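Local coordinates for lipopolysaccharide core heptose(I) kinase WaaP (Pseudomonas aeruginosa, PDB 6DFL), which phosphorylates the first heptose of the lipopolysaccharide inner core with ATP and also acts as a protein-tyrosine kinase that autophosphorylates, at residues W13-E23 against E100-F111. Residues are numbered along the deposited sequence; the frame is centred on the assembly and turned at random.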
ATOM      1  N   TRP A  13      -4.398  22.612 -27.415  1.00106.34           N
ATOM      2  CA  TRP A  13      -4.700  23.945 -26.912  1.00108.69           C
ATOM      3  C   TRP A  13      -3.593  24.918 -27.286  1.00113.42           C
ATOM      4  O   TRP A  13      -3.117  25.682 -26.437  1.00114.46           O
ATOM      5  CB  TRP A  13      -4.879  23.923 -25.396  1.00103.80           C
ATOM      6  CG  TRP A  13      -5.820  22.885 -24.917  1.00101.19           C
ATOM      7  CD1 TRP A  13      -6.767  22.228 -25.647  1.00102.81           C
ATOM      8  CD2 TRP A  13      -5.909  22.372 -23.591  1.00 98.86           C
ATOM      9  NE1 TRP A  13      -7.443  21.336 -24.853  1.00101.61           N
ATOM     10  CE2 TRP A  13      -6.934  21.406 -23.585  1.00 99.80           C
ATOM     11  CE3 TRP A  13      -5.222  22.635 -22.406  1.00 95.09           C
ATOM     12  CZ2 TRP A  13      -7.293  20.713 -22.442  1.00 96.12           C
ATOM     13  CZ3 TRP A  13      -5.577  21.946 -21.276  1.00 92.64           C
ATOM     14  CH2 TRP A  13      -6.600  20.991 -21.301  1.00 94.40           C
ATOM     15  N   ASN A  14      -3.170  24.890 -28.549  1.00115.79           N
ATOM     16  CA  ASN A  14      -2.033  25.697 -28.972  1.00119.34           C
ATOM     17  C   ASN A  14      -2.360  27.179 -28.849  1.00117.70           C
ATOM     18  O   ASN A  14      -1.896  27.851 -27.921  1.00120.08           O
ATOM     19  CB  ASN A  14      -1.632  25.354 -30.405  1.00119.91           C
ATOM     20  CG  ASN A  14      -0.303  25.957 -30.786  1.00122.09           C
ATOM     21  OD1 ASN A  14       0.625  25.996 -29.979  1.00123.69           O
ATOM     22  ND2 ASN A  14      -0.204  26.444 -32.019  1.00125.60           N
ATOM     23  N   GLY A  15      -3.162  27.696 -29.771  1.00116.24           N
ATOM     24  CA  GLY A  15      -3.564  29.086 -29.695  1.00114.85           C
ATOM     25  C   GLY A  15      -4.824  29.258 -28.878  1.00114.75           C
ATOM     26  O   GLY A  15      -5.703  30.051 -29.234  1.00114.97           O
ATOM     27  N   ARG A  16      -4.930  28.511 -27.782  1.00112.03           N
ATOM     28  CA  ARG A  16      -6.134  28.500 -26.968  1.00105.11           C
ATOM     29  C   ARG A  16      -5.771  28.806 -25.525  1.00102.27           C
ATOM     30  O   ARG A  16      -4.700  28.412 -25.050  1.00101.22           O
ATOM     31  CB  ARG A  16      -6.844  27.147 -27.055  1.00103.81           C
ATOM     32  CG  ARG A  16      -7.187  26.697 -28.468  1.00105.73           C
ATOM     33  CD  ARG A  16      -8.214  25.575 -28.432  1.00102.61           C
ATOM     34  NE  ARG A  16      -9.299  25.922 -27.520  1.00104.28           N
ATOM     35  CZ  ARG A  16     -10.358  25.156 -27.267  1.00103.98           C
ATOM     36  NH1 ARG A  16     -11.278  25.571 -26.404  1.00 93.53           N
ATOM     37  NH2 ARG A  16     -10.495  23.977 -27.865  1.00103.49           N
ATOM     38  N   ASP A  17      -6.650  29.522 -24.840  1.00 99.78           N
ATOM     39  CA  ASP A  17      -6.509  29.654 -23.397  1.00 96.41           C
ATOM     40  C   ASP A  17      -6.795  28.297 -22.775  1.00 97.32           C
ATOM     41  O   ASP A  17      -7.955  27.856 -22.792  1.00 95.09           O
ATOM     42  CB  ASP A  17      -7.452  30.712 -22.833  1.00 93.40           C
ATOM     43  CG  ASP A  17      -7.337  30.862 -21.315  1.00 95.81           C
ATOM     44  OD1 ASP A  17      -6.950  29.900 -20.616  1.00 96.39           O
ATOM     45  OD2 ASP A  17      -7.651  31.956 -20.803  1.00 96.70           O
ATOM     46  N   PRO A  18      -5.797  27.615 -22.201  1.00 94.33           N
ATOM     47  CA  PRO A  18      -6.046  26.265 -21.681  1.00 90.98           C
ATOM     48  C   PRO A  18      -7.068  26.236 -20.559  1.00 86.91           C
ATOM     49  O   PRO A  18      -7.791  25.246 -20.425  1.00 87.03           O
ATOM     50  CB  PRO A  18      -4.658  25.817 -21.204  1.00 91.30           C
ATOM     51  CG  PRO A  18      -3.687  26.747 -21.913  1.00 93.24           C
ATOM     52  CD  PRO A  18      -4.408  28.047 -21.987  1.00 89.18           C
ATOM     53  N   PHE A  19      -7.161  27.294 -19.754  1.00 84.30           N
ATOM     54  CA  PHE A  19      -8.148  27.309 -18.681  1.00 85.42           C
ATOM     55  C   PHE A  19      -9.567  27.309 -19.230  1.00 94.86           C
ATOM     56  O   PHE A  19     -10.488  26.785 -18.583  1.00 92.62           O
ATOM     57  CB  PHE A  19      -7.927  28.520 -17.782  1.00 86.30           C
ATOM     58  CG  PHE A  19      -6.685  28.439 -16.982  1.00 89.71           C
ATOM     59  CD1 PHE A  19      -5.461  28.714 -17.555  1.00 90.78           C
ATOM     60  CD2 PHE A  19      -6.728  28.062 -15.652  1.00 90.76           C
ATOM     61  CE1 PHE A  19      -4.295  28.622 -16.811  1.00 89.58           C
ATOM     62  CE2 PHE A  19      -5.558  27.971 -14.900  1.00 87.35           C
ATOM     63  CZ  PHE A  19      -4.350  28.250 -15.480  1.00 84.90           C
ATOM     64  N   GLU A  20      -9.765  27.906 -20.407  1.00 94.03           N
ATOM     65  CA  GLU A  20     -11.021  27.729 -21.121  1.00 93.75           C
ATOM     66  C   GLU A  20     -11.151  26.304 -21.638  1.00 91.98           C
ATOM     67  O   GLU A  20     -12.193  25.668 -21.462  1.00 94.77           O
ATOM     68  CB  GLU A  20     -11.113  28.730 -22.272  1.00 96.60           C
ATOM     69  CG  GLU A  20     -11.031  30.189 -21.838  1.00100.67           C
ATOM     70  CD  GLU A  20     -10.922  31.141 -23.019  1.00110.68           C
ATOM     71  OE1 GLU A  20     -10.469  30.694 -24.098  1.00107.05           O
ATOM     72  OE2 GLU A  20     -11.293  32.329 -22.875  1.00112.86           O
ATOM     73  N   ALA A  21     -10.086  25.767 -22.233  1.00 90.31           N
ATOM     74  CA  ALA A  21     -10.187  24.469 -22.893  1.00 92.32           C
ATOM     75  C   ALA A  21     -10.493  23.335 -21.914  1.00 95.77           C
ATOM     76  O   ALA A  21     -11.204  22.391 -22.278  1.00 95.98           O
ATOM     77  CB  ALA A  21      -8.909  24.175 -23.673  1.00 94.71           C
ATOM     78  N   VAL A  22      -9.956  23.373 -20.685  1.00 94.04           N
ATOM     79  CA  VAL A  22     -10.286  22.287 -19.761  1.00 93.36           C
ATOM     80  C   VAL A  22     -11.762  22.301 -19.450  1.00 90.59           C
ATOM     81  O   VAL A  22     -12.383  21.242 -19.317  1.00 93.78           O
ATOM     82  CB  VAL A  22      -9.484  22.332 -18.448  1.00 86.51           C
ATOM     83  CG1 VAL A  22      -8.349  21.357 -18.519  1.00 84.13           C
ATOM     84  CG2 VAL A  22      -9.052  23.736 -18.080  1.00 85.44           C
ATOM     85  N   GLU A  23     -12.336  23.501 -19.303  1.00 90.61           N
ATOM     86  CA  GLU A  23     -13.759  23.649 -19.043  1.00 93.14           C
ATOM     87  C   GLU A  23     -14.606  23.216 -20.234  1.00 96.28           C
ATOM     88  O   GLU A  23     -15.814  23.009 -20.082  1.00 98.41           O
ATOM     89  CB  GLU A  23     -14.065  25.103 -18.686  1.00 91.21           C
ATOM     90  CG  GLU A  23     -13.320  25.620 -17.481  1.00 91.77           C
ATOM     91  CD  GLU A  23     -14.099  25.431 -16.197  1.00 90.71           C
ATOM     92  OE1 GLU A  23     -13.793  26.126 -15.204  1.00 90.14           O
ATOM     93  OE2 GLU A  23     -15.024  24.594 -16.180  1.00 90.86           O
ATOM     94  N   GLU A 100      -2.571  26.846 -12.962  1.00 75.28           N
ATOM     95  CA  GLU A 100      -3.035  27.715 -11.887  1.00 79.93           C
ATOM     96  C   GLU A 100      -2.997  29.153 -12.375  1.00 87.44           C
ATOM     97  O   GLU A 100      -1.993  29.574 -12.961  1.00 79.86           O
ATOM     98  CB  GLU A 100      -2.161  27.622 -10.645  1.00 77.27           C
ATOM     99  CG  GLU A 100      -2.306  26.415  -9.768  1.00 77.28           C
ATOM    100  CD  GLU A 100      -1.262  26.462  -8.670  1.00 76.76           C
ATOM    101  OE1 GLU A 100      -0.901  27.585  -8.266  1.00 80.69           O
ATOM    102  OE2 GLU A 100      -0.761  25.399  -8.247  1.00 81.27           O
ATOM    103  N   ARG A 101      -4.065  29.912 -12.107  1.00 84.06           N
ATOM    104  CA  ARG A 101      -4.034  31.355 -12.319  1.00 88.35           C
ATOM    105  C   ARG A 101      -4.990  32.036 -11.353  1.00 93.26           C
ATOM    106  O   ARG A 101      -5.967  31.444 -10.892  1.00 92.17           O
ATOM    107  CB  ARG A 101      -4.360  31.745 -13.766  1.00 88.38           C
ATOM    108  CG  ARG A 101      -5.809  31.610 -14.188  1.00 92.98           C
ATOM    109  CD  ARG A 101      -6.135  32.637 -15.279  1.00 96.16           C
ATOM    110  NE  ARG A 101      -7.341  32.298 -16.037  1.00102.62           N
ATOM    111  CZ  ARG A 101      -7.359  32.090 -17.352  1.00100.96           C
ATOM    112  NH1 ARG A 101      -6.234  32.205 -18.055  1.00 94.24           N
ATOM    113  NH2 ARG A 101      -8.497  31.778 -17.964  1.00 93.90           N
ATOM    114  N   GLY A 102      -4.691  33.298 -11.046  1.00 97.34           N
ATOM    115  CA  GLY A 102      -5.583  34.078 -10.211  1.00 99.37           C
ATOM    116  C   GLY A 102      -4.918  35.250  -9.525  1.00102.82           C
ATOM    117  O   GLY A 102      -3.792  35.137  -9.023  1.00102.05           O
ATOM    118  N   SER A 103      -5.626  36.384  -9.496  1.00 98.56           N
ATOM    119  CA  SER A 103      -5.113  37.583  -8.840  1.00 97.03           C
ATOM    120  C   SER A 103      -4.987  37.392  -7.333  1.00102.90           C
ATOM    121  O   SER A 103      -4.134  38.023  -6.693  1.00102.75           O
ATOM    122  CB  SER A 103      -6.017  38.783  -9.161  1.00102.77           C
ATOM    123  OG  SER A 103      -7.386  38.405  -9.335  1.00 97.10           O
ATOM    124  N   ASP A 104      -5.823  36.533  -6.748  1.00104.99           N
ATOM    125  CA  ASP A 104      -5.711  36.171  -5.343  1.00107.31           C
ATOM    126  C   ASP A 104      -4.982  34.836  -5.258  1.00108.05           C
ATOM    127  O   ASP A 104      -5.582  33.790  -5.550  1.00108.77           O
ATOM    128  CB  ASP A 104      -7.096  36.074  -4.698  1.00108.25           C
ATOM    129  CG  ASP A 104      -7.037  35.919  -3.186  1.00111.45           C
ATOM    130  OD1 ASP A 104      -5.943  35.615  -2.650  1.00106.70           O
ATOM    131  OD2 ASP A 104      -8.102  36.107  -2.541  1.00113.52           O
ATOM    132  N   PRO A 105      -3.703  34.808  -4.879  1.00109.14           N
ATOM    133  CA  PRO A 105      -2.994  33.516  -4.812  1.00107.66           C
ATOM    134  C   PRO A 105      -3.670  32.486  -3.911  1.00106.49           C
ATOM    135  O   PRO A 105      -3.349  31.299  -4.018  1.00106.52           O
ATOM    136  CB  PRO A 105      -1.598  33.900  -4.298  1.00104.61           C
ATOM    137  CG  PRO A 105      -1.720  35.322  -3.783  1.00105.09           C
ATOM    138  CD  PRO A 105      -2.821  35.949  -4.586  1.00110.79           C
ATOM    139  N   ALA A 106      -4.610  32.889  -3.053  1.00107.18           N
ATOM    140  CA  ALA A 106      -5.356  31.932  -2.237  1.00108.38           C
ATOM    141  C   ALA A 106      -6.509  31.300  -3.013  1.00108.53           C
ATOM    142  O   ALA A 106      -6.711  30.080  -2.963  1.00102.88           O
ATOM    143  CB  ALA A 106      -5.888  32.623  -0.977  1.00106.86           C
ATOM    144  N   ARG A 107      -7.282  32.124  -3.719  1.00108.74           N
ATOM    145  CA  ARG A 107      -8.458  31.696  -4.471  1.00107.47           C
ATOM    146  C   ARG A 107      -8.087  31.628  -5.955  1.00103.96           C
ATOM    147  O   ARG A 107      -8.436  32.503  -6.752  1.00103.31           O
ATOM    148  CB  ARG A 107      -9.621  32.651  -4.202  1.00110.01           C
ATOM    149  CG  ARG A 107     -10.016  32.722  -2.738  1.00115.92           C
ATOM    150  CD  ARG A 107     -11.313  33.504  -2.533  1.00123.63           C
ATOM    151  NE  ARG A 107     -11.921  33.235  -1.226  1.00131.48           N
ATOM    152  CZ  ARG A 107     -13.007  33.847  -0.749  1.00132.65           C
ATOM    153  NH1 ARG A 107     -13.629  34.781  -1.464  1.00127.64           N
ATOM    154  NH2 ARG A 107     -13.474  33.526   0.453  1.00133.79           N
ATOM    155  N   GLN A 108      -7.377  30.561  -6.320  1.00101.31           N
ATOM    156  CA  GLN A 108      -6.896  30.325  -7.677  1.00 97.17           C
ATOM    157  C   GLN A 108      -7.897  29.486  -8.467  1.00 92.33           C
ATOM    158  O   GLN A 108      -8.639  28.684  -7.903  1.00 93.27           O
ATOM    159  CB  GLN A 108      -5.546  29.592  -7.642  1.00 96.51           C
ATOM    160  CG  GLN A 108      -4.359  30.376  -7.088  1.00 97.66           C
ATOM    161  CD  GLN A 108      -3.706  31.249  -8.143  1.00 98.33           C
ATOM    162  OE1 GLN A 108      -3.359  30.779  -9.229  1.00 92.79           O
ATOM    163  NE2 GLN A 108      -3.561  32.535  -7.840  1.00103.93           N
ATOM    164  N   HIS A 109      -7.892  29.656  -9.784  1.00 89.71           N
ATOM    165  CA  HIS A 109      -8.558  28.737 -10.704  1.00 88.84           C
ATOM    166  C   HIS A 109      -7.515  27.725 -11.179  1.00 84.30           C
ATOM    167  O   HIS A 109      -6.523  28.105 -11.806  1.00 84.95           O
ATOM    168  CB  HIS A 109      -9.169  29.499 -11.888  1.00 84.47           C
ATOM    169  CG  HIS A 109      -9.783  28.621 -12.944  1.00 87.94           C
ATOM    170  ND1 HIS A 109      -9.923  29.025 -14.257  1.00 93.31           N
ATOM    171  CD2 HIS A 109     -10.314  27.376 -12.882  1.00 90.89           C
ATOM    172  CE1 HIS A 109     -10.498  28.062 -14.958  1.00 89.15           C
ATOM    173  NE2 HIS A 109     -10.747  27.050 -14.148  1.00 88.99           N
ATOM    174  N   SER A 110      -7.719  26.445 -10.885  1.00 79.93           N
ATOM    175  CA  SER A 110      -6.723  25.467 -11.293  1.00 81.83           C
ATOM    176  C   SER A 110      -7.354  24.264 -11.967  1.00 77.92           C
ATOM    177  O   SER A 110      -8.552  24.013 -11.869  1.00 82.45           O
ATOM    178  CB  SER A 110      -5.874  24.985 -10.114  1.00 79.07           C
ATOM    179  OG  SER A 110      -6.595  24.039  -9.333  1.00 79.35           O
ATOM    180  N   PHE A 111      -6.496  23.494 -12.627  1.00 75.30           N
ATOM    181  CA  PHE A 111      -6.907  22.257 -13.260  1.00 73.42           C
ATOM    182  C   PHE A 111      -5.711  21.321 -13.341  1.00 73.36           C
ATOM    183  O   PHE A 111      -4.554  21.758 -13.365  1.00 69.49           O
ATOM    184  CB  PHE A 111      -7.478  22.502 -14.656  1.00 71.48           C
ATOM    185  CG  PHE A 111      -6.454  22.937 -15.667  1.00 68.63           C
ATOM    186  CD1 PHE A 111      -5.775  21.996 -16.445  1.00 75.54           C
ATOM    187  CD2 PHE A 111      -6.170  24.281 -15.850  1.00 71.35           C
ATOM    188  CE1 PHE A 111      -4.825  22.384 -17.379  1.00 75.27           C
ATOM    189  CE2 PHE A 111      -5.231  24.682 -16.790  1.00 76.73           C
ATOM    190  CZ  PHE A 111      -4.546  23.726 -17.551  1.00 75.79           C
TER
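Val22 and Phe111 bring the backbones closest, CA to CA 7.3 Å, where helix 18-23 lies over strand 109-111 with the axes 9.3 Å apart and at 62°. Arg101 and His109, paired through backbone hydrogen bonds, present their side chains with Phe111 to the helix. The Phe19 ring enters between Arg101 and Phe111: the Arg101 guanidinium lies flat on one face, planes 25° apart, while the edge of Phe111 meets the opposite face, centroids 5.0 Å apart, a T-shaped pair. The rim of Phe19 reaches the strand backbone, CE2 3.2 Å from His109 O, and CD2 sits over a face of the His109 imidazole. Val22 CG2 makes a CH-pi contact with Phe111, 3.9 Å from the ring centroid. With CG anti to the backbone N (chi1 179°), Asp17 caps the helix weakly through OD1 and turns OD2 to Arg101 in an end-on salt bridge; NH1 (3.1 Å) and NH2 (3.0 Å) grip that oxygen on its syn side, from opposite faces of the carboxylate. Phe111 also touches Leu3 and Ile52. Far from the acyl-ligand pocket, the aromatic cluster of Phe19, His109 and Phe111 fastens an N-terminal helix onto the five-stranded antiparallel sheet of the kinase N-lobe.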